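PDB 3F1X: serine acetyltransferase from Bacteroides vulgatus ATCC 8482, which probably transfers an acetyl group from acetyl-CoA to serine, the first committed step of cysteine biosynthesis. Local coordinates for residues 211-216 against 223-228; 165-170 against 196-201; 270-275 against 286-291. All coordinates share one frame; numbering follows the deposited sequence.

Contact 1: 211-216 against 223-228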
ATOM      1  N   VAL A 211      -9.284  28.040 -15.821  1.00 13.07           N
ATOM      2  CA  VAL A 211      -8.858  29.350 -15.345  1.00 12.83           C
ATOM      3  C   VAL A 211      -7.338  29.428 -15.398  1.00 12.98           C
ATOM      4  O   VAL A 211      -6.653  28.486 -15.000  1.00 12.10           O
ATOM      5  CB  VAL A 211      -9.314  29.606 -13.897  1.00 12.22           C
ATOM      6  CG1 VAL A 211      -8.521  30.758 -13.291  1.00 12.11           C
ATOM      7  CG2 VAL A 211     -10.805  29.954 -13.868  1.00 13.26           C
ATOM      8  N   VAL A 212      -6.822  30.539 -15.918  1.00 12.07           N
ATOM      9  CA  VAL A 212      -5.380  30.766 -15.992  1.00 12.68           C
ATOM     10  C   VAL A 212      -5.067  32.168 -15.454  1.00 14.63           C
ATOM     11  O   VAL A 212      -5.581  33.173 -15.959  1.00 14.69           O
ATOM     12  CB  VAL A 212      -4.846  30.655 -17.438  1.00 14.19           C
ATOM     13  CG1 VAL A 212      -3.351  31.000 -17.472  1.00 15.40           C
ATOM     14  CG2 VAL A 212      -5.052  29.243 -17.964  1.00 14.46           C
ATOM     15  N   ILE A 213      -4.246  32.233 -14.411  1.00 14.28           N
ATOM     16  CA  ILE A 213      -3.878  33.513 -13.807  1.00 14.12           C
ATOM     17  C   ILE A 213      -2.370  33.660 -13.937  1.00 16.28           C
ATOM     18  O   ILE A 213      -1.614  32.944 -13.285  1.00 16.02           O
ATOM     19  CB  ILE A 213      -4.296  33.578 -12.308  1.00 13.53           C
ATOM     20  CG1 ILE A 213      -5.816  33.423 -12.192  1.00 14.09           C
ATOM     21  CG2 ILE A 213      -3.865  34.914 -11.691  1.00 12.29           C
ATOM     22  CD1 ILE A 213      -6.344  33.446 -10.757  1.00 16.27           C
ATOM     23  N   GLY A 214      -1.957  34.597 -14.791  1.00 18.01           N
ATOM     24  CA  GLY A 214      -0.551  34.854 -15.075  1.00 18.51           C
ATOM     25  C   GLY A 214       0.360  35.333 -13.957  1.00 19.41           C
ATOM     26  O   GLY A 214      -0.083  35.950 -12.988  1.00 17.62           O
ATOM     27  N   ALA A 215       1.654  35.069 -14.137  1.00 19.73           N
ATOM     28  CA  ALA A 215       2.697  35.406 -13.173  1.00 22.11           C
ATOM     29  C   ALA A 215       2.668  36.791 -12.526  1.00 23.84           C
ATOM     30  O   ALA A 215       2.943  36.916 -11.334  1.00 28.64           O
ATOM     31  CB  ALA A 215       4.071  35.168 -13.801  1.00 21.43           C
ATOM     32  N   THR A 216       2.360  37.835 -13.282  1.00 24.25           N
ATOM     33  CA  THR A 216       2.350  39.161 -12.668  1.00 22.53           C
ATOM     34  C   THR A 216       0.968  39.769 -12.526  1.00 20.52           C
ATOM     35  O   THR A 216       0.823  40.982 -12.426  1.00 21.18           O
ATOM     36  CB  THR A 216       3.265  40.140 -13.439  1.00 23.87           C
ATOM     37  OG1 THR A 216       2.792  40.297 -14.782  1.00 25.14           O
ATOM     38  CG2 THR A 216       4.695  39.613 -13.456  1.00 24.64           C
ATOM     39  N   VAL A 223     -13.099  39.565  -5.653  1.00 19.72           N
ATOM     40  CA  VAL A 223     -13.139  39.331  -7.092  1.00 17.30           C
ATOM     41  C   VAL A 223     -13.604  37.909  -7.361  1.00 18.31           C
ATOM     42  O   VAL A 223     -13.268  36.990  -6.614  1.00 17.88           O
ATOM     43  CB  VAL A 223     -11.748  39.547  -7.740  1.00 19.15           C
ATOM     44  CG1 VAL A 223     -11.806  39.244  -9.240  1.00 14.06           C
ATOM     45  CG2 VAL A 223     -11.289  40.983  -7.515  1.00 17.92           C
ATOM     46  N   LYS A 224     -14.390  37.733  -8.421  1.00 18.71           N
ATOM     47  CA  LYS A 224     -14.908  36.418  -8.783  1.00 17.03           C
ATOM     48  C   LYS A 224     -14.614  36.115 -10.244  1.00 16.92           C
ATOM     49  O   LYS A 224     -14.870  36.935 -11.118  1.00 16.69           O
ATOM     50  CB  LYS A 224     -16.425  36.346  -8.551  1.00 19.77           C
ATOM     51  CG  LYS A 224     -17.046  35.029  -9.022  1.00 22.93           C
ATOM     52  CD  LYS A 224     -18.566  34.994  -8.874  1.00 26.83           C
ATOM     53  CE  LYS A 224     -19.003  34.938  -7.422  1.00 29.59           C
ATOM     54  NZ  LYS A 224     -20.465  34.633  -7.313  1.00 31.35           N
ATOM     55  N   LEU A 225     -14.074  34.931 -10.493  1.00 15.66           N
ATOM     56  CA  LEU A 225     -13.738  34.485 -11.840  1.00 17.43           C
ATOM     57  C   LEU A 225     -14.490  33.191 -12.114  1.00 17.30           C
ATOM     58  O   LEU A 225     -14.689  32.383 -11.210  1.00 17.72           O
ATOM     59  CB  LEU A 225     -12.232  34.218 -11.944  1.00 18.20           C
ATOM     60  CG  LEU A 225     -11.265  35.274 -12.489  1.00 21.58           C
ATOM     61  CD1 LEU A 225     -11.604  36.675 -12.003  1.00 19.41           C
ATOM     62  CD2 LEU A 225      -9.857  34.866 -12.082  1.00 19.19           C
ATOM     63  N   TYR A 226     -14.904  32.999 -13.361  1.00 16.29           N
ATOM     64  CA  TYR A 226     -15.613  31.791 -13.757  1.00 16.35           C
ATOM     65  C   TYR A 226     -14.682  30.882 -14.556  1.00 16.59           C
ATOM     66  O   TYR A 226     -13.549  31.257 -14.867  1.00 16.52           O
ATOM     67  CB  TYR A 226     -16.844  32.156 -14.595  1.00 14.84           C
ATOM     68  CG  TYR A 226     -18.029  32.567 -13.754  1.00 15.94           C
ATOM     69  CD1 TYR A 226     -19.066  31.676 -13.510  1.00 16.48           C
ATOM     70  CD2 TYR A 226     -18.102  33.836 -13.185  1.00 14.00           C
ATOM     71  CE1 TYR A 226     -20.165  32.033 -12.711  1.00 16.54           C
ATOM     72  CE2 TYR A 226     -19.197  34.207 -12.381  1.00 17.12           C
ATOM     73  CZ  TYR A 226     -20.220  33.301 -12.151  1.00 17.94           C
ATOM     74  OH  TYR A 226     -21.292  33.646 -11.360  1.00 19.98           O
ATOM     75  N   GLN A 227     -15.170  29.687 -14.878  1.00 15.92           N
ATOM     76  CA  GLN A 227     -14.410  28.707 -15.643  1.00 14.73           C
ATOM     77  C   GLN A 227     -13.879  29.303 -16.950  1.00 16.71           C
ATOM     78  O   GLN A 227     -14.523  30.160 -17.563  1.00 16.29           O
ATOM     79  CB  GLN A 227     -15.298  27.497 -15.978  1.00 14.91           C
ATOM     80  CG  GLN A 227     -16.573  27.855 -16.762  1.00 14.89           C
ATOM     81  CD  GLN A 227     -17.751  28.221 -15.868  1.00 16.50           C
ATOM     82  OE1 GLN A 227     -17.575  28.552 -14.701  1.00 16.40           O
ATOM     83  NE2 GLN A 227     -18.964  28.170 -16.424  1.00 16.34           N
ATOM     84  N   GLY A 228     -12.702  28.833 -17.361  1.00 15.04           N
ATOM     85  CA  GLY A 228     -12.088  29.270 -18.604  1.00 16.17           C
ATOM     86  C   GLY A 228     -11.542  30.690 -18.686  1.00 15.95           C
ATOM     87  O   GLY A 228     -11.060  31.109 -19.738  1.00 14.28           O
TER
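Val211, Ile213 and Leu225 make the apolar part of this contact. The CD2 methyl of Leu225 meets the CD1 methyl of Ile213 at 4.0 Å, tip to tip. The two side chains cross obliquely. Ile213 CG1 is anti to its own carbonyl carbon (chi1 -61°) and the chain runs out straight from there (chi2 179°). CD1 is thereby carried to Leu225, although the CB of Ile213 does not face it. Val211 CG1 lies looser against the same methyl, 4.5 Å from Leu225 CD2. Leu225 also packs on Leu254 and Val260, and Val211 on Ile205.

The two segments lie on different faces of a left-handed parallel beta-helix, the fold of the serine acetyltransferase family. Strand 212-213 belongs to one sheet and strand 224-226 to another. Their backbones come together near Val211 and Gly228, with CA atoms 4.6 Å apart. Inside the prism, Ile213 and Val211 from one face meet Leu225 from another.

The other contacts involve the backbone. Val211 CG2, beside its own backbone N, sits 3.2 Å from Tyr226 O. It also lies 4.2 Å from Gln227 CA. Gly228 approaches main chain to main chain, Val211 N to Gly228 N being 3.8 Å. Its phi is positive (70°), a backbone turn that glycine adopts most easily.

Backbone hydrogen bonds run instead to adjoining coils: Val211 pairs with Asp192, and Val212 with Val229 and Leu231. The side chain of Tyr226 starts away from 211-216, and its ring stacks on Tyr261. Gln227 packs on Val212 of a neighbouring subunit.

Contact 2: 165-170 against 196-201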
ATOM      1  N   ILE A 165      -0.517  28.958  -0.371  1.00 14.51           N
ATOM      2  CA  ILE A 165       0.576  28.239   0.265  1.00 13.86           C
ATOM      3  C   ILE A 165       1.853  28.445  -0.555  1.00 14.26           C
ATOM      4  O   ILE A 165       2.926  28.747  -0.008  1.00 13.08           O
ATOM      5  CB  ILE A 165       0.262  26.729   0.359  1.00 13.86           C
ATOM      6  CG1 ILE A 165      -0.772  26.483   1.456  1.00 13.43           C
ATOM      7  CG2 ILE A 165       1.538  25.940   0.630  1.00 13.73           C
ATOM      8  CD1 ILE A 165      -1.314  25.080   1.493  1.00 10.35           C
ATOM      9  N   ALA A 166       1.717  28.305  -1.872  1.00 10.85           N
ATOM     10  CA  ALA A 166       2.835  28.451  -2.788  1.00 14.16           C
ATOM     11  C   ALA A 166       3.365  29.878  -2.821  1.00 14.85           C
ATOM     12  O   ALA A 166       4.570  30.089  -2.873  1.00 14.64           O
ATOM     13  CB  ALA A 166       2.424  28.000  -4.198  1.00 13.90           C
ATOM     14  N   HIS A 167       2.461  30.850  -2.782  1.00 16.28           N
ATOM     15  CA  HIS A 167       2.851  32.253  -2.812  1.00 16.77           C
ATOM     16  C   HIS A 167       3.746  32.594  -1.623  1.00 17.48           C
ATOM     17  O   HIS A 167       4.777  33.239  -1.784  1.00 16.97           O
ATOM     18  CB  HIS A 167       1.614  33.149  -2.799  1.00 16.67           C
ATOM     19  CG  HIS A 167       1.910  34.602  -3.032  1.00 17.67           C
ATOM     20  ND1 HIS A 167       1.616  35.580  -2.106  1.00 19.08           N
ATOM     21  CD2 HIS A 167       2.439  35.245  -4.100  1.00 17.20           C
ATOM     22  CE1 HIS A 167       1.949  36.763  -2.595  1.00 18.09           C
ATOM     23  NE2 HIS A 167       2.450  36.587  -3.804  1.00 19.75           N
ATOM     24  N   GLU A 168       3.342  32.151  -0.438  1.00 17.26           N
ATOM     25  CA  GLU A 168       4.095  32.406   0.784  1.00 19.47           C
ATOM     26  C   GLU A 168       5.495  31.801   0.670  1.00 20.06           C
ATOM     27  O   GLU A 168       6.491  32.425   1.037  1.00 18.96           O
ATOM     28  CB  GLU A 168       3.338  31.821   1.984  1.00 22.26           C
ATOM     29  CG  GLU A 168       3.978  32.087   3.341  1.00 26.48           C
ATOM     30  CD  GLU A 168       4.356  33.550   3.545  1.00 31.64           C
ATOM     31  OE1 GLU A 168       3.508  34.439   3.300  1.00 30.52           O
ATOM     32  OE2 GLU A 168       5.507  33.812   3.959  1.00 33.19           O
ATOM     33  N   LEU A 169       5.563  30.586   0.140  1.00 17.59           N
ATOM     34  CA  LEU A 169       6.833  29.901  -0.056  1.00 18.21           C
ATOM     35  C   LEU A 169       7.697  30.711  -1.033  1.00 17.99           C
ATOM     36  O   LEU A 169       8.909  30.820  -0.861  1.00 15.93           O
ATOM     37  CB  LEU A 169       6.570  28.490  -0.599  1.00 16.99           C
ATOM     38  CG  LEU A 169       6.848  27.249   0.259  1.00 18.52           C
ATOM     39  CD1 LEU A 169       6.955  27.586   1.729  1.00 19.31           C
ATOM     40  CD2 LEU A 169       5.738  26.229   0.019  1.00 18.85           C
ATOM     41  N   LEU A 170       7.064  31.288  -2.052  1.00 18.63           N
ATOM     42  CA  LEU A 170       7.785  32.092  -3.032  1.00 21.69           C
ATOM     43  C   LEU A 170       8.329  33.333  -2.340  1.00 21.43           C
ATOM     44  O   LEU A 170       9.493  33.690  -2.507  1.00 22.09           O
ATOM     45  CB  LEU A 170       6.863  32.521  -4.176  1.00 23.47           C
ATOM     46  CG  LEU A 170       7.512  33.356  -5.284  1.00 26.48           C
ATOM     47  CD1 LEU A 170       8.478  32.486  -6.072  1.00 28.81           C
ATOM     48  CD2 LEU A 170       6.437  33.916  -6.208  1.00 28.51           C
ATOM     49  N   GLY A 196       3.396  33.564  -8.431  1.00 17.88           N
ATOM     50  CA  GLY A 196       3.748  34.972  -8.350  1.00 19.67           C
ATOM     51  C   GLY A 196       2.570  35.930  -8.426  1.00 21.21           C
ATOM     52  O   GLY A 196       2.709  37.115  -8.133  1.00 21.42           O
ATOM     53  N   ALA A 197       1.409  35.438  -8.833  1.00 19.13           N
ATOM     54  CA  ALA A 197       0.248  36.312  -8.910  1.00 19.42           C
ATOM     55  C   ALA A 197      -0.014  36.890  -7.522  1.00 19.46           C
ATOM     56  O   ALA A 197       0.369  36.292  -6.517  1.00 19.28           O
ATOM     57  CB  ALA A 197      -0.973  35.529  -9.385  1.00 18.05           C
ATOM     58  N   GLN A 198      -0.652  38.056  -7.481  1.00 17.51           N
ATOM     59  CA  GLN A 198      -0.996  38.724  -6.227  1.00 19.40           C
ATOM     60  C   GLN A 198      -2.521  38.713  -6.160  1.00 17.64           C
ATOM     61  O   GLN A 198      -3.192  39.215  -7.058  1.00 16.76           O
ATOM     62  CB  GLN A 198      -0.458  40.160  -6.233  1.00 22.94           C
ATOM     63  CG  GLN A 198      -0.773  40.976  -4.983  1.00 31.25           C
ATOM     64  CD  GLN A 198      -0.099  40.437  -3.729  1.00 37.47           C
ATOM     65  OE1 GLN A 198      -0.471  39.380  -3.210  1.00 38.75           O
ATOM     66  NE2 GLN A 198       0.901  41.168  -3.237  1.00 38.94           N
ATOM     67  N   ILE A 199      -3.072  38.135  -5.100  1.00 14.99           N
ATOM     68  CA  ILE A 199      -4.515  38.032  -5.000  1.00 16.08           C
ATOM     69  C   ILE A 199      -5.089  38.462  -3.662  1.00 16.71           C
ATOM     70  O   ILE A 199      -4.678  37.975  -2.604  1.00 16.25           O
ATOM     71  CB  ILE A 199      -4.967  36.590  -5.299  1.00 15.54           C
ATOM     72  CG1 ILE A 199      -4.460  36.167  -6.684  1.00 13.86           C
ATOM     73  CG2 ILE A 199      -6.480  36.493  -5.233  1.00 16.05           C
ATOM     74  CD1 ILE A 199      -4.857  34.751  -7.072  1.00 18.10           C
ATOM     75  N   GLY A 200      -6.070  39.358  -3.732  1.00 16.76           N
ATOM     76  CA  GLY A 200      -6.702  39.880  -2.533  1.00 17.33           C
ATOM     77  C   GLY A 200      -7.628  38.945  -1.777  1.00 18.70           C
ATOM     78  O   GLY A 200      -7.822  37.784  -2.148  1.00 20.11           O
ATOM     79  N   HIS A 201      -8.213  39.467  -0.703  1.00 18.24           N
ATOM     80  CA  HIS A 201      -9.114  38.691   0.137  1.00 18.86           C
ATOM     81  C   HIS A 201     -10.450  38.422  -0.547  1.00 17.52           C
ATOM     82  O   HIS A 201     -10.744  38.976  -1.607  1.00 15.81           O
ATOM     83  CB  HIS A 201      -9.349  39.423   1.465  1.00 21.71           C
ATOM     84  CG  HIS A 201      -8.155  39.433   2.368  1.00 24.15           C
ATOM     85  ND1 HIS A 201      -6.862  39.482   1.892  1.00 25.85           N
ATOM     86  CD2 HIS A 201      -8.058  39.429   3.719  1.00 25.08           C
ATOM     87  CE1 HIS A 201      -6.020  39.505   2.910  1.00 24.84           C
ATOM     88  NE2 HIS A 201      -6.720  39.473   4.029  1.00 25.68           N
TER
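The imidazole of His167 overlaps the carbonyl of Ala197 and the side-chain amide of Gln198. Ala197 O lies 4.2 Å from His167 CG and nearer still to the outer part of the ring, which it meets obliquely. CG is anti to the backbone N (chi1 -171°), and this swings the ring off the helix toward 196-201. Gln198 comes from the strand side. Its chain bends at chi2, which brings the amide back to the ring, with the two planes 65° apart. Leu170, one turn further along the helix, adds an apolar touch. Its CD2 methyl rests 3.6 Å from Gly196 CA and 3.8 Å from Gly196 N.

Ala197 O also accepts a hydrogen bond from Tyr163 OH. The Tyr163 ring meets that of His167 with the planes at about 30°. An alanine in place of His167 would probably open a gap over Ala197 O and leave the Tyr163 ring without the ring beside it.

The contact joins the helical region to the first coils of the left-handed beta-helix. Helix 155-171 supplies a second tie through Arg164, which bonds Ile199 O and Gly200 O. Elsewhere the helix packs on helices 109-120 and 177-189 through Ile165, Ala166 and Leu169. Strand 198-199 pairs in turn with strand 218-219, the Gln198 backbone bonding to Ser217 and Ile219.

Contact 3: 270-275 against 286-291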
ATOM      1  N   VAL A 270      -3.785  45.672 -18.990  1.00 37.08           N
ATOM      2  CA  VAL A 270      -5.187  46.017 -18.917  1.00 34.18           C
ATOM      3  C   VAL A 270      -5.654  46.087 -17.475  1.00 32.01           C
ATOM      4  O   VAL A 270      -5.287  45.245 -16.654  1.00 29.14           O
ATOM      5  CB  VAL A 270      -6.037  44.982 -19.682  1.00 34.98           C
ATOM      6  CG1 VAL A 270      -7.514  45.218 -19.428  1.00 36.25           C
ATOM      7  CG2 VAL A 270      -5.734  45.068 -21.170  1.00 36.33           C
ATOM      8  N   THR A 271      -6.457  47.103 -17.175  1.00 28.63           N
ATOM      9  CA  THR A 271      -7.002  47.281 -15.840  1.00 28.23           C
ATOM     10  C   THR A 271      -8.518  47.195 -15.907  1.00 26.77           C
ATOM     11  O   THR A 271      -9.152  47.905 -16.696  1.00 25.27           O
ATOM     12  CB  THR A 271      -6.626  48.656 -15.246  1.00 28.27           C
ATOM     13  OG1 THR A 271      -5.209  48.725 -15.075  1.00 29.40           O
ATOM     14  CG2 THR A 271      -7.297  48.864 -13.898  1.00 27.80           C
ATOM     15  N   ILE A 272      -9.095  46.310 -15.106  1.00 25.75           N
ATOM     16  CA  ILE A 272     -10.541  46.176 -15.047  1.00 24.74           C
ATOM     17  C   ILE A 272     -10.936  46.960 -13.800  1.00 24.65           C
ATOM     18  O   ILE A 272     -10.618  46.556 -12.680  1.00 21.66           O
ATOM     19  CB  ILE A 272     -10.990  44.698 -14.892  1.00 25.08           C
ATOM     20  CG1 ILE A 272     -10.586  43.890 -16.123  1.00 25.93           C
ATOM     21  CG2 ILE A 272     -12.490  44.632 -14.709  1.00 25.07           C
ATOM     22  CD1 ILE A 272      -9.133  43.552 -16.163  1.00 30.19           C
ATOM     23  N   GLY A 273     -11.600  48.094 -14.008  1.00 25.67           N
ATOM     24  CA  GLY A 273     -12.013  48.960 -12.912  1.00 25.59           C
ATOM     25  C   GLY A 273     -12.906  48.308 -11.878  1.00 26.27           C
ATOM     26  O   GLY A 273     -13.643  47.376 -12.192  1.00 25.20           O
ATOM     27  N   LYS A 274     -12.858  48.798 -10.642  1.00 26.14           N
ATOM     28  CA  LYS A 274     -13.670  48.195  -9.592  1.00 26.40           C
ATOM     29  C   LYS A 274     -15.160  48.160  -9.918  1.00 25.64           C
ATOM     30  O   LYS A 274     -15.714  49.078 -10.534  1.00 22.73           O
ATOM     31  CB  LYS A 274     -13.438  48.892  -8.242  1.00 29.92           C
ATOM     32  CG  LYS A 274     -13.674  50.381  -8.205  1.00 36.34           C
ATOM     33  CD  LYS A 274     -13.487  50.907  -6.784  1.00 39.20           C
ATOM     34  CE  LYS A 274     -13.689  52.417  -6.709  1.00 44.01           C
ATOM     35  NZ  LYS A 274     -13.560  52.941  -5.315  1.00 45.35           N
ATOM     36  N   GLY A 275     -15.795  47.069  -9.515  1.00 22.38           N
ATOM     37  CA  GLY A 275     -17.215  46.910  -9.746  1.00 22.42           C
ATOM     38  C   GLY A 275     -17.586  46.625 -11.187  1.00 21.12           C
ATOM     39  O   GLY A 275     -18.767  46.495 -11.503  1.00 22.72           O
ATOM     40  N   GLU A 286      -8.320  45.979 -23.904  1.00 27.13           N
ATOM     41  CA  GLU A 286      -8.394  47.386 -23.525  1.00 29.75           C
ATOM     42  C   GLU A 286      -8.858  47.525 -22.079  1.00 29.65           C
ATOM     43  O   GLU A 286      -9.490  46.619 -21.541  1.00 29.97           O
ATOM     44  CB  GLU A 286      -9.388  48.121 -24.426  1.00 31.06           C
ATOM     45  CG  GLU A 286      -9.131  47.961 -25.902  1.00 37.34           C
ATOM     46  CD  GLU A 286      -7.837  48.609 -26.316  1.00 41.19           C
ATOM     47  OE1 GLU A 286      -7.757  49.855 -26.254  1.00 44.10           O
ATOM     48  OE2 GLU A 286      -6.900  47.876 -26.702  1.00 42.42           O
ATOM     49  N   ASN A 287      -8.552  48.663 -21.461  1.00 28.87           N
ATOM     50  CA  ASN A 287      -8.972  48.922 -20.088  1.00 27.70           C
ATOM     51  C   ASN A 287     -10.496  48.896 -20.029  1.00 27.47           C
ATOM     52  O   ASN A 287     -11.169  49.175 -21.020  1.00 28.71           O
ATOM     53  CB  ASN A 287      -8.486  50.297 -19.623  1.00 28.28           C
ATOM     54  CG  ASN A 287      -6.989  50.359 -19.426  1.00 27.96           C
ATOM     55  OD1 ASN A 287      -6.395  51.438 -19.475  1.00 30.48           O
ATOM     56  ND2 ASN A 287      -6.369  49.212 -19.188  1.00 23.42           N
ATOM     57  N   VAL A 288     -11.036  48.565 -18.865  1.00 25.43           N
ATOM     58  CA  VAL A 288     -12.482  48.519 -18.684  1.00 24.80           C
ATOM     59  C   VAL A 288     -12.818  49.456 -17.532  1.00 25.21           C
ATOM     60  O   VAL A 288     -12.450  49.194 -16.389  1.00 25.80           O
ATOM     61  CB  VAL A 288     -12.958  47.084 -18.343  1.00 24.58           C
ATOM     62  CG1 VAL A 288     -14.467  47.061 -18.144  1.00 24.37           C
ATOM     63  CG2 VAL A 288     -12.567  46.127 -19.464  1.00 23.33           C
ATOM     64  N   PRO A 289     -13.508  50.577 -17.821  1.00 26.73           N
ATOM     65  CA  PRO A 289     -13.857  51.520 -16.754  1.00 26.75           C
ATOM     66  C   PRO A 289     -14.608  50.886 -15.591  1.00 26.89           C
ATOM     67  O   PRO A 289     -15.318  49.896 -15.757  1.00 27.09           O
ATOM     68  CB  PRO A 289     -14.670  52.597 -17.481  1.00 28.64           C
ATOM     69  CG  PRO A 289     -15.188  51.901 -18.700  1.00 29.10           C
ATOM     70  CD  PRO A 289     -14.024  51.044 -19.120  1.00 26.59           C
ATOM     71  N   ALA A 290     -14.431  51.463 -14.410  1.00 25.83           N
ATOM     72  CA  ALA A 290     -15.071  50.959 -13.209  1.00 27.33           C
ATOM     73  C   ALA A 290     -16.589  50.981 -13.319  1.00 27.47           C
ATOM     74  O   ALA A 290     -17.161  51.894 -13.912  1.00 27.55           O
ATOM     75  CB  ALA A 290     -14.622  51.781 -11.997  1.00 26.71           C
ATOM     76  N   GLY A 291     -17.228  49.961 -12.752  1.00 26.59           N
ATOM     77  CA  GLY A 291     -18.676  49.876 -12.762  1.00 28.61           C
ATOM     78  C   GLY A 291     -19.348  49.648 -14.105  1.00 30.07           C
ATOM     79  O   GLY A 291     -20.577  49.613 -14.181  1.00 31.21           O
TER
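Thr271 O accepts a hydrogen bond from Val288 N and a weaker CA-H...O contact from Asn287 CA. The bond from Val288 N to Thr271 O is 2.9 Å long and nearly straight (175°), with the donor somewhat tilted from the carbonyl plane. The contact from Asn287 CA to Thr271 O is 3.5 Å. This is the pairing of successive coils in a left-handed parallel beta-helix. Both segments run the same way, their end-to-end directions 11° apart.

Val288 returns the bond through its carbonyl: Gly273 N reaches Val288 O at 2.8 Å, nearly along the C=O axis. Ile272 and Val288 are thus bridged. The side chain of Val288 starts toward 270-275, and its CB meets Ile272 CG2 at 4.4 Å. Further on, Gly291 N bonds Lys274 O at 2.8 Å, but this bond is bent (134°).

The CA atoms come closest at Gly273 and Ala290, 3.7 Å apart. Any CB at Gly273 would run into the backbone at Pro289 and Ala290. On its other flank 270-275 pairs with the coil before: Val270 bonds Ile253, Ile272 bonds Ile253 and Glu255, and Glu255 OE1 accepts from Lys274 N.

Methyl groups press on carbonyls at both ends. Ala290 CB lies against Lys274 O. Val270 CG1, anti to its backbone N, stands 3.2 Å from Glu286 O.

Contact 1 is fully buried, contact 2 lies at the surface, and contact 3 is partly buried. Contacts 1 and 3 are internal to the beta-helix, whereas contact 2 joins it to a helix. Chemistry follows place. Contact 1 links two faces with methyl groups, contact 2 sets an imidazole against one loop carbonyl and a glutamine amide, and contact 3 relies on backbone hydrogen bonds between stacked coils. Contacts 1 and 2 touch: Ala197 CB packs 3.7 Å from Ile213 CG2. Contacts 2 and 3 share one parallel sheet, with 198-199 and 271-272 its outermost strands within the chain. Their centres are about 23 Å apart.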